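Endo-alpha-mannosidase (Bacteroides thetaiotaomicron, PDB 4ACY) probably hydrolyses internal alpha-mannosidic linkages of N-glycan-type substrates, as a glycoside hydrolase family 99 endo-alpha-mannosidase. Local coordinates at residues Glu332-Cys344 with Tyr352-Thr364. Sequence-based numbering, arbitrary orientation.
Sequences EGTQIEPAVSKKC and YKPLADDYYLIRT
In the (beta/alpha)8 barrel of this family 99 glycoside hydrolase, the loop that follows the eighth strand, 322-324, packs here against the approach to the last helix, 359-376, with Tyr352 reaching across to Gln335, Glu337 and Ala339. The phenol hydroxyl works in both directions: Tyr352 OH donates to Glu337 O at 2.8 Å and accepts from Gln335 NE2 at 3.0 Å. At the carbonyl of Glu337 the C=O...donor angle is 159°. Gln335 is bent at chi2 (-65°), which brings its amide to the edge of the phenol, the two planes only 7° apart. The ring itself is sandwiched. Ala339 CB makes a CH-pi contact with one face, displaced toward the hydroxyl end and 3.4 Å from Tyr352 CZ, while Tyr360 presents its edge, through CD2, to the centre of the opposite face.

Nearer the helix the contact turns apolar. Pro338 CG meets Leu361 CD1 at 3.8 Å, the side chains crossing at about a right angle, and Ile336 lays its CB against Tyr360 CB while its CD1 extends to Leu361 CD2 and Thr364 OG1. Pro338 CA also makes a CA-H...O contact with Asp357 O. Waters complete the joint: one donates to both Ile336 O and Asp357 O, and another links Ala339 O to Tyr352 N. At the more open end, a third connects Ser341 N with Lys353 NZ and Asp357 OD1, two groups that also form a long salt bridge.

Helix 102-115 borders this packing, its Met111 touching both Pro338 and Leu361, while Lys114 forms a salt bridge with Asp358, which holds the N-cap position of helix 359-376 without a capping bond of its side chain. About a turn and a half into that helix, Thr364 OG1 donates to Tyr360 O and also hydrogen-bonds Tyr307 of helix 305-316; the loop's apolar contacts thus lie on the first turns of the helix, which also touch helices 102-115 and 305-316.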
ATOM      1  N   GLU A 332      -2.274   5.413  -9.848  1.00 13.54           N
ATOM      2  CA  GLU A 332      -1.289   4.521 -10.447  1.00 13.14           C
ATOM      3  C   GLU A 332      -1.898   3.283 -11.095  1.00 13.24           C
ATOM      4  O   GLU A 332      -1.181   2.427 -11.605  1.00 12.60           O
ATOM      5  CB  GLU A 332      -0.228   4.132  -9.415  1.00 13.64           C
ATOM      6  CG  GLU A 332       0.591   5.354  -9.005  1.00 13.84           C
ATOM      7  CD  GLU A 332       1.769   5.033  -8.130  1.00 14.47           C
ATOM      8  OE1 GLU A 332       1.767   3.976  -7.448  1.00 15.10           O
ATOM      9  OE2 GLU A 332       2.693   5.888  -8.074  1.00 14.40           O
ATOM     10  N   GLY A 333      -3.224   3.222 -11.103  1.00 12.99           N
ATOM     11  CA  GLY A 333      -3.919   2.160 -11.838  1.00 13.30           C
ATOM     12  C   GLY A 333      -3.643   0.790 -11.257  1.00 13.43           C
ATOM     13  O   GLY A 333      -3.688  -0.220 -11.964  1.00 14.25           O
ATOM     14  N   THR A 334      -3.319   0.755  -9.969  1.00 13.08           N
ATOM     15  CA  THR A 334      -3.003  -0.514  -9.322  1.00 13.34           C
ATOM     16  C   THR A 334      -4.145  -1.032  -8.453  1.00 13.50           C
ATOM     17  O   THR A 334      -3.983  -2.061  -7.816  1.00 13.55           O
ATOM     18  CB  THR A 334      -1.728  -0.406  -8.451  1.00 13.03           C
ATOM     19  OG1 THR A 334      -1.916   0.611  -7.464  1.00 13.33           O
ATOM     20  CG2 THR A 334      -0.512  -0.071  -9.318  1.00 12.89           C
ATOM     21  N   GLN A 335      -5.287  -0.333  -8.448  1.00 13.97           N
ATOM     22  CA  GLN A 335      -6.374  -0.610  -7.499  1.00 13.85           C
ATOM     23  C   GLN A 335      -7.062  -1.953  -7.757  1.00 14.31           C
ATOM     24  O   GLN A 335      -7.243  -2.347  -8.912  1.00 14.98           O
ATOM     25  CB  GLN A 335      -7.394   0.545  -7.473  1.00 13.59           C
ATOM     26  CG  GLN A 335      -8.367   0.632  -8.656  1.00 13.36           C
ATOM     27  CD  GLN A 335      -7.712   0.926 -10.021  1.00 13.29           C
ATOM     28  OE1 GLN A 335      -6.680   1.612 -10.118  1.00 13.55           O
ATOM     29  NE2 GLN A 335      -8.324   0.422 -11.071  1.00 13.34           N
ATOM     30  N   ILE A 336      -7.408  -2.657  -6.683  1.00 13.98           N
ATOM     31  CA  ILE A 336      -8.318  -3.804  -6.839  1.00 14.28           C
ATOM     32  C   ILE A 336      -9.744  -3.350  -6.574  1.00 14.38           C
ATOM     33  O   ILE A 336     -10.699  -4.095  -6.870  1.00 14.49           O
ATOM     34  CB  ILE A 336      -7.911  -5.030  -5.974  1.00 14.15           C
ATOM     35  CG1 ILE A 336      -7.933  -4.668  -4.482  1.00 14.51           C
ATOM     36  CG2 ILE A 336      -6.535  -5.611  -6.428  1.00 14.27           C
ATOM     37  CD1 ILE A 336      -7.803  -5.903  -3.586  1.00 14.95           C
ATOM     38  N   GLU A 337      -9.885  -2.127  -6.061  1.00 14.48           N
ATOM     39  CA  GLU A 337     -11.196  -1.508  -5.817  1.00 14.65           C
ATOM     40  C   GLU A 337     -12.040  -1.510  -7.100  1.00 15.04           C
ATOM     41  O   GLU A 337     -11.507  -1.312  -8.209  1.00 14.89           O
ATOM     42  CB  GLU A 337     -11.063  -0.097  -5.249  1.00 14.68           C
ATOM     43  CG  GLU A 337     -12.410   0.469  -4.798  1.00 14.64           C
ATOM     44  CD  GLU A 337     -12.360   1.840  -4.223  1.00 15.30           C
ATOM     45  OE1 GLU A 337     -11.254   2.419  -4.058  1.00 15.21           O
ATOM     46  OE2 GLU A 337     -13.460   2.358  -3.918  1.00 15.02           O
ATOM     47  N   PRO A 338     -13.352  -1.796  -6.967  1.00 15.01           N
ATOM     48  CA  PRO A 338     -14.179  -1.864  -8.168  1.00 15.35           C
ATOM     49  C   PRO A 338     -14.158  -0.600  -9.004  1.00 15.39           C
ATOM     50  O   PRO A 338     -14.284   0.497  -8.473  1.00 15.35           O
ATOM     51  CB  PRO A 338     -15.590  -2.099  -7.598  1.00 15.41           C
ATOM     52  CG  PRO A 338     -15.331  -2.895  -6.379  1.00 15.51           C
ATOM     53  CD  PRO A 338     -14.056  -2.337  -5.786  1.00 15.44           C
ATOM     54  N   ALA A 339     -14.023  -0.792 -10.313  1.00 15.76           N
ATOM     55  CA  ALA A 339     -14.006   0.287 -11.291  1.00 16.34           C
ATOM     56  C   ALA A 339     -15.171   0.056 -12.257  1.00 16.56           C
ATOM     57  O   ALA A 339     -15.585  -1.085 -12.453  1.00 16.94           O
ATOM     58  CB  ALA A 339     -12.674   0.269 -12.042  1.00 16.07           C
ATOM     59  N   VAL A 340     -15.672   1.133 -12.854  1.00 17.05           N
ATOM     60  CA  VAL A 340     -16.804   1.056 -13.804  1.00 17.65           C
ATOM     61  C   VAL A 340     -16.458   1.689 -15.146  1.00 18.31           C
ATOM     62  O   VAL A 340     -15.560   2.537 -15.230  1.00 17.87           O
ATOM     63  CB  VAL A 340     -18.069   1.764 -13.236  1.00 17.58           C
ATOM     64  CG1 VAL A 340     -18.546   1.046 -11.987  1.00 17.62           C
ATOM     65  CG2 VAL A 340     -17.806   3.256 -12.934  1.00 17.73           C
ATOM     66  N   SER A 341     -17.177   1.298 -16.200  1.00 18.96           N
ATOM     67  CA  SER A 341     -17.044   1.983 -17.481  0.50 19.41           C
ATOM     68  C   SER A 341     -17.497   3.433 -17.319  1.00 19.78           C
ATOM     69  O   SER A 341     -18.482   3.717 -16.615  1.00 20.01           O
ATOM     70  CB  SER A 341     -17.862   1.272 -18.558  0.50 19.46           C
ATOM     71  OG  SER A 341     -19.183   1.030 -18.109  0.50 19.35           O
ATOM     72  N   LYS A 342     -16.763   4.351 -17.949  1.00 20.35           N
ATOM     73  CA  LYS A 342     -17.034   5.779 -17.830  0.50 21.00           C
ATOM     74  C   LYS A 342     -16.337   6.533 -18.952  1.00 21.67           C
ATOM     75  O   LYS A 342     -15.203   6.202 -19.318  1.00 20.88           O
ATOM     76  CB  LYS A 342     -16.543   6.315 -16.477  0.50 21.24           C
ATOM     77  CG  LYS A 342     -16.975   7.751 -16.132  0.50 21.35           C
ATOM     78  CD  LYS A 342     -18.484   7.858 -15.937  0.50 21.74           C
ATOM     79  CE  LYS A 342     -18.845   8.988 -14.983  0.50 22.10           C
ATOM     80  NZ  LYS A 342     -20.256   8.867 -14.515  0.50 22.64           N
ATOM     81  N   LYS A 343     -17.051   7.522 -19.496  1.00 23.01           N
ATOM     82  CA  LYS A 343     -16.517   8.516 -20.424  1.00 25.42           C
ATOM     83  C   LYS A 343     -16.963   9.898 -19.941  1.00 26.83           C
ATOM     84  O   LYS A 343     -18.047  10.052 -19.382  1.00 28.99           O
ATOM     85  CB  LYS A 343     -17.043   8.269 -21.840  1.00 25.73           C
ATOM     86  N   CYS A 344     -16.113  10.899 -20.124  1.00 27.79           N
ATOM     87  CA  CYS A 344     -16.524  12.295 -19.988  1.00 29.07           C
ATOM     88  C   CYS A 344     -15.966  13.028 -21.199  1.00 29.18           C
ATOM     89  O   CYS A 344     -15.278  12.418 -22.017  1.00 28.81           O
ATOM     90  CB  CYS A 344     -16.004  12.898 -18.686  1.00 29.37           C
ATOM     91  SG  CYS A 344     -14.216  13.019 -18.572  1.00 30.93           S
ATOM     92  N   TYR A 352     -12.720  -2.687 -16.422  1.00 17.15           N
ATOM     93  CA  TYR A 352     -12.427  -4.116 -16.288  1.00 17.17           C
ATOM     94  C   TYR A 352     -13.183  -5.003 -17.277  1.00 17.33           C
ATOM     95  O   TYR A 352     -13.053  -6.229 -17.218  1.00 17.00           O
ATOM     96  CB  TYR A 352     -12.709  -4.631 -14.863  1.00 16.99           C
ATOM     97  CG  TYR A 352     -12.025  -3.893 -13.726  1.00 17.15           C
ATOM     98  CD1 TYR A 352     -10.842  -3.175 -13.929  1.00 17.16           C
ATOM     99  CD2 TYR A 352     -12.565  -3.928 -12.433  1.00 16.98           C
ATOM    100  CE1 TYR A 352     -10.226  -2.501 -12.880  1.00 16.90           C
ATOM    101  CE2 TYR A 352     -11.943  -3.261 -11.369  1.00 16.57           C
ATOM    102  CZ  TYR A 352     -10.773  -2.553 -11.604  1.00 17.01           C
ATOM    103  OH  TYR A 352     -10.167  -1.886 -10.559  1.00 16.22           O
ATOM    104  N   LYS A 353     -13.952  -4.400 -18.181  1.00 18.20           N
ATOM    105  CA  LYS A 353     -14.742  -5.197 -19.141  1.00 18.71           C
ATOM    106  C   LYS A 353     -13.826  -6.161 -19.898  1.00 19.33           C
ATOM    107  O   LYS A 353     -12.697  -5.787 -20.224  1.00 20.04           O
ATOM    108  CB  LYS A 353     -15.487  -4.301 -20.135  1.00 19.15           C
ATOM    109  CG  LYS A 353     -16.406  -3.252 -19.523  1.00 19.76           C
ATOM    110  CD  LYS A 353     -17.563  -3.864 -18.766  1.00 20.56           C
ATOM    111  CE  LYS A 353     -18.514  -2.755 -18.295  1.00 21.34           C
ATOM    112  NZ  LYS A 353     -19.114  -3.100 -17.025  1.00 22.35           N
ATOM    113  N   PRO A 354     -14.312  -7.380 -20.214  1.00 19.45           N
ATOM    114  CA  PRO A 354     -15.690  -7.854 -20.028  1.00 19.32           C
ATOM    115  C   PRO A 354     -15.939  -8.517 -18.675  1.00 19.49           C
ATOM    116  O   PRO A 354     -16.923  -9.251 -18.529  1.00 19.66           O
ATOM    117  CB  PRO A 354     -15.822  -8.917 -21.119  1.00 19.75           C
ATOM    118  CG  PRO A 354     -14.469  -9.546 -21.166  1.00 20.29           C
ATOM    119  CD  PRO A 354     -13.477  -8.413 -20.869  1.00 19.51           C
ATOM    120  N   LEU A 355     -15.048  -8.273 -17.711  1.00 18.32           N
ATOM    121  CA  LEU A 355     -15.151  -8.845 -16.368  1.00 17.99           C
ATOM    122  C   LEU A 355     -15.958  -7.924 -15.439  1.00 17.29           C
ATOM    123  O   LEU A 355     -16.187  -6.762 -15.761  1.00 17.23           O
ATOM    124  CB  LEU A 355     -13.745  -9.152 -15.801  1.00 18.41           C
ATOM    125  CG  LEU A 355     -12.837 -10.059 -16.660  1.00 18.89           C
ATOM    126  CD1 LEU A 355     -11.476 -10.281 -15.993  1.00 19.44           C
ATOM    127  CD2 LEU A 355     -13.498 -11.406 -16.950  1.00 19.02           C
ATOM    128  N   ALA A 356     -16.386  -8.464 -14.294  1.00 16.95           N
ATOM    129  CA  ALA A 356     -17.213  -7.763 -13.312  1.00 16.73           C
ATOM    130  C   ALA A 356     -16.475  -6.572 -12.722  1.00 17.02           C
ATOM    131  O   ALA A 356     -15.245  -6.574 -12.686  1.00 16.99           O
ATOM    132  CB  ALA A 356     -17.590  -8.725 -12.191  1.00 16.98           C
ATOM    133  N   ASP A 357     -17.226  -5.575 -12.257  1.00 17.47           N
ATOM    134  CA  ASP A 357     -16.647  -4.396 -11.578  1.00 17.57           C
ATOM    135  C   ASP A 357     -15.803  -4.851 -10.386  1.00 17.41           C
ATOM    136  O   ASP A 357     -14.750  -4.257 -10.077  1.00 16.34           O
ATOM    137  CB  ASP A 357     -17.747  -3.462 -11.060  1.00 18.60           C
ATOM    138  CG  ASP A 357     -18.642  -2.880 -12.170  1.00 19.21           C
ATOM    139  OD1 ASP A 357     -18.378  -3.063 -13.374  1.00 19.81           O
ATOM    140  OD2 ASP A 357     -19.629  -2.215 -11.798  1.00 20.16           O
ATOM    141  N   ASP A 358     -16.267  -5.917  -9.735  1.00 16.80           N
ATOM    142  CA  ASP A 358     -15.633  -6.459  -8.539  1.00 16.90           C
ATOM    143  C   ASP A 358     -14.759  -7.670  -8.842  1.00 16.04           C
ATOM    144  O   ASP A 358     -14.413  -8.422  -7.933  1.00 16.46           O
ATOM    145  CB  ASP A 358     -16.670  -6.747  -7.414  1.00 18.02           C
ATOM    146  CG  ASP A 358     -17.751  -7.747  -7.829  1.00 19.71           C
ATOM    147  OD1 ASP A 358     -17.867  -8.050  -9.042  1.00 20.39           O
ATOM    148  OD2 ASP A 358     -18.490  -8.233  -6.919  1.00 20.19           O
ATOM    149  N   TYR A 359     -14.384  -7.850 -10.108  1.00 15.97           N
ATOM    150  CA  TYR A 359     -13.548  -8.971 -10.491  1.00 16.53           C
ATOM    151  C   TYR A 359     -12.301  -9.105  -9.617  1.00 16.34           C
ATOM    152  O   TYR A 359     -11.932 -10.213  -9.206  1.00 15.88           O
ATOM    153  CB  TYR A 359     -13.104  -8.906 -11.968  1.00 17.36           C
ATOM    154  CG  TYR A 359     -12.253 -10.095 -12.307  1.00 18.35           C
ATOM    155  CD1 TYR A 359     -12.838 -11.346 -12.521  1.00 18.78           C
ATOM    156  CD2 TYR A 359     -10.855 -10.006 -12.334  1.00 18.80           C
ATOM    157  CE1 TYR A 359     -12.064 -12.465 -12.773  1.00 19.60           C
ATOM    158  CE2 TYR A 359     -10.077 -11.119 -12.602  1.00 20.00           C
ATOM    159  CZ  TYR A 359     -10.684 -12.339 -12.820  1.00 19.84           C
ATOM    160  OH  TYR A 359      -9.932 -13.454 -13.089  1.00 21.73           O
ATOM    161  N   TYR A 360     -11.618  -7.986  -9.365  1.00 15.52           N
ATOM    162  CA  TYR A 360     -10.346  -8.082  -8.652  1.00 15.70           C
ATOM    163  C   TYR A 360     -10.512  -8.372  -7.172  1.00 15.56           C
ATOM    164  O   TYR A 360      -9.640  -8.973  -6.579  1.00 16.14           O
ATOM    165  CB  TYR A 360      -9.393  -6.907  -8.958  1.00 15.35           C
ATOM    166  CG  TYR A 360      -8.970  -6.995 -10.401  1.00 15.32           C
ATOM    167  CD1 TYR A 360      -7.893  -7.808 -10.783  1.00 15.34           C
ATOM    168  CD2 TYR A 360      -9.682  -6.320 -11.391  1.00 15.39           C
ATOM    169  CE1 TYR A 360      -7.546  -7.928 -12.127  1.00 15.62           C
ATOM    170  CE2 TYR A 360      -9.326  -6.424 -12.724  1.00 15.66           C
ATOM    171  CZ  TYR A 360      -8.270  -7.234 -13.076  1.00 15.29           C
ATOM    172  OH  TYR A 360      -7.923  -7.349 -14.390  1.00 15.49           O
ATOM    173  N   LEU A 361     -11.671  -8.030  -6.610  1.00 15.89           N
ATOM    174  CA  LEU A 361     -11.983  -8.434  -5.237  1.00 16.37           C
ATOM    175  C   LEU A 361     -12.231  -9.935  -5.182  1.00 17.41           C
ATOM    176  O   LEU A 361     -11.681 -10.622  -4.318  1.00 17.88           O
ATOM    177  CB  LEU A 361     -13.197  -7.667  -4.702  1.00 15.70           C
ATOM    178  CG  LEU A 361     -13.142  -6.152  -4.608  1.00 15.38           C
ATOM    179  CD1 LEU A 361     -14.410  -5.685  -3.947  1.00 15.52           C
ATOM    180  CD2 LEU A 361     -11.919  -5.693  -3.786  1.00 15.20           C
ATOM    181  N   ILE A 362     -13.066 -10.434  -6.100  1.00 18.33           N
ATOM    182  CA  ILE A 362     -13.318 -11.876  -6.248  1.00 18.91           C
ATOM    183  C   ILE A 362     -12.040 -12.679  -6.442  1.00 18.79           C
ATOM    184  O   ILE A 362     -11.823 -13.696  -5.775  1.00 18.62           O
ATOM    185  CB  ILE A 362     -14.293 -12.143  -7.441  1.00 19.84           C
ATOM    186  CG1 ILE A 362     -15.636 -11.453  -7.181  1.00 20.67           C
ATOM    187  CG2 ILE A 362     -14.463 -13.639  -7.683  1.00 20.66           C
ATOM    188  CD1 ILE A 362     -16.555 -11.343  -8.426  1.00 21.11           C
ATOM    189  N   ARG A 363     -11.184 -12.210  -7.349  1.00 18.82           N
ATOM    190  CA  ARG A 363      -9.963 -12.931  -7.690  1.00 18.61           C
ATOM    191  C   ARG A 363      -8.936 -12.884  -6.547  1.00 18.11           C
ATOM    192  O   ARG A 363      -8.155 -13.825  -6.367  1.00 17.79           O
ATOM    193  CB  ARG A 363      -9.373 -12.386  -8.994  1.00 19.14           C
ATOM    194  CG  ARG A 363      -8.357 -13.294  -9.678  1.00 19.48           C
ATOM    195  CD  ARG A 363      -8.976 -14.647 -10.039  1.00 20.39           C
ATOM    196  NE  ARG A 363      -8.065 -15.468 -10.821  1.00 21.64           N
ATOM    197  CZ  ARG A 363      -8.263 -16.767 -11.069  1.00 22.35           C
ATOM    198  NH1 ARG A 363      -9.331 -17.396 -10.579  1.00 23.26           N
ATOM    199  NH2 ARG A 363      -7.393 -17.434 -11.797  1.00 23.22           N
ATOM    200  N   THR A 364      -8.930 -11.787  -5.788  1.00 17.68           N
ATOM    201  CA  THR A 364      -8.114 -11.706  -4.572  1.00 17.56           C
ATOM    202  C   THR A 364      -8.496 -12.803  -3.560  1.00 17.83           C
ATOM    203  O   THR A 364      -7.619 -13.499  -3.037  1.00 18.56           O
ATOM    204  CB  THR A 364      -8.203 -10.314  -3.911  1.00 17.04           C
ATOM    205  OG1 THR A 364      -7.695  -9.330  -4.823  1.00 17.19           O
ATOM    206  CG2 THR A 364      -7.355 -10.265  -2.625  1.00 16.61           C
TER
HETATM  207  O   HOH W   1     -12.529  -5.332  -8.435  1.00 15.16           O
HETATM  208  O   HOH W   2     -15.178  -2.084 -15.017  1.00 16.29           O
HETATM  209  O   HOH W   3     -19.101  -1.055 -15.319  1.00 21.61           O
HETATM  210  O   HOH W   4     -21.234  -0.762 -17.838  1.00 24.85           O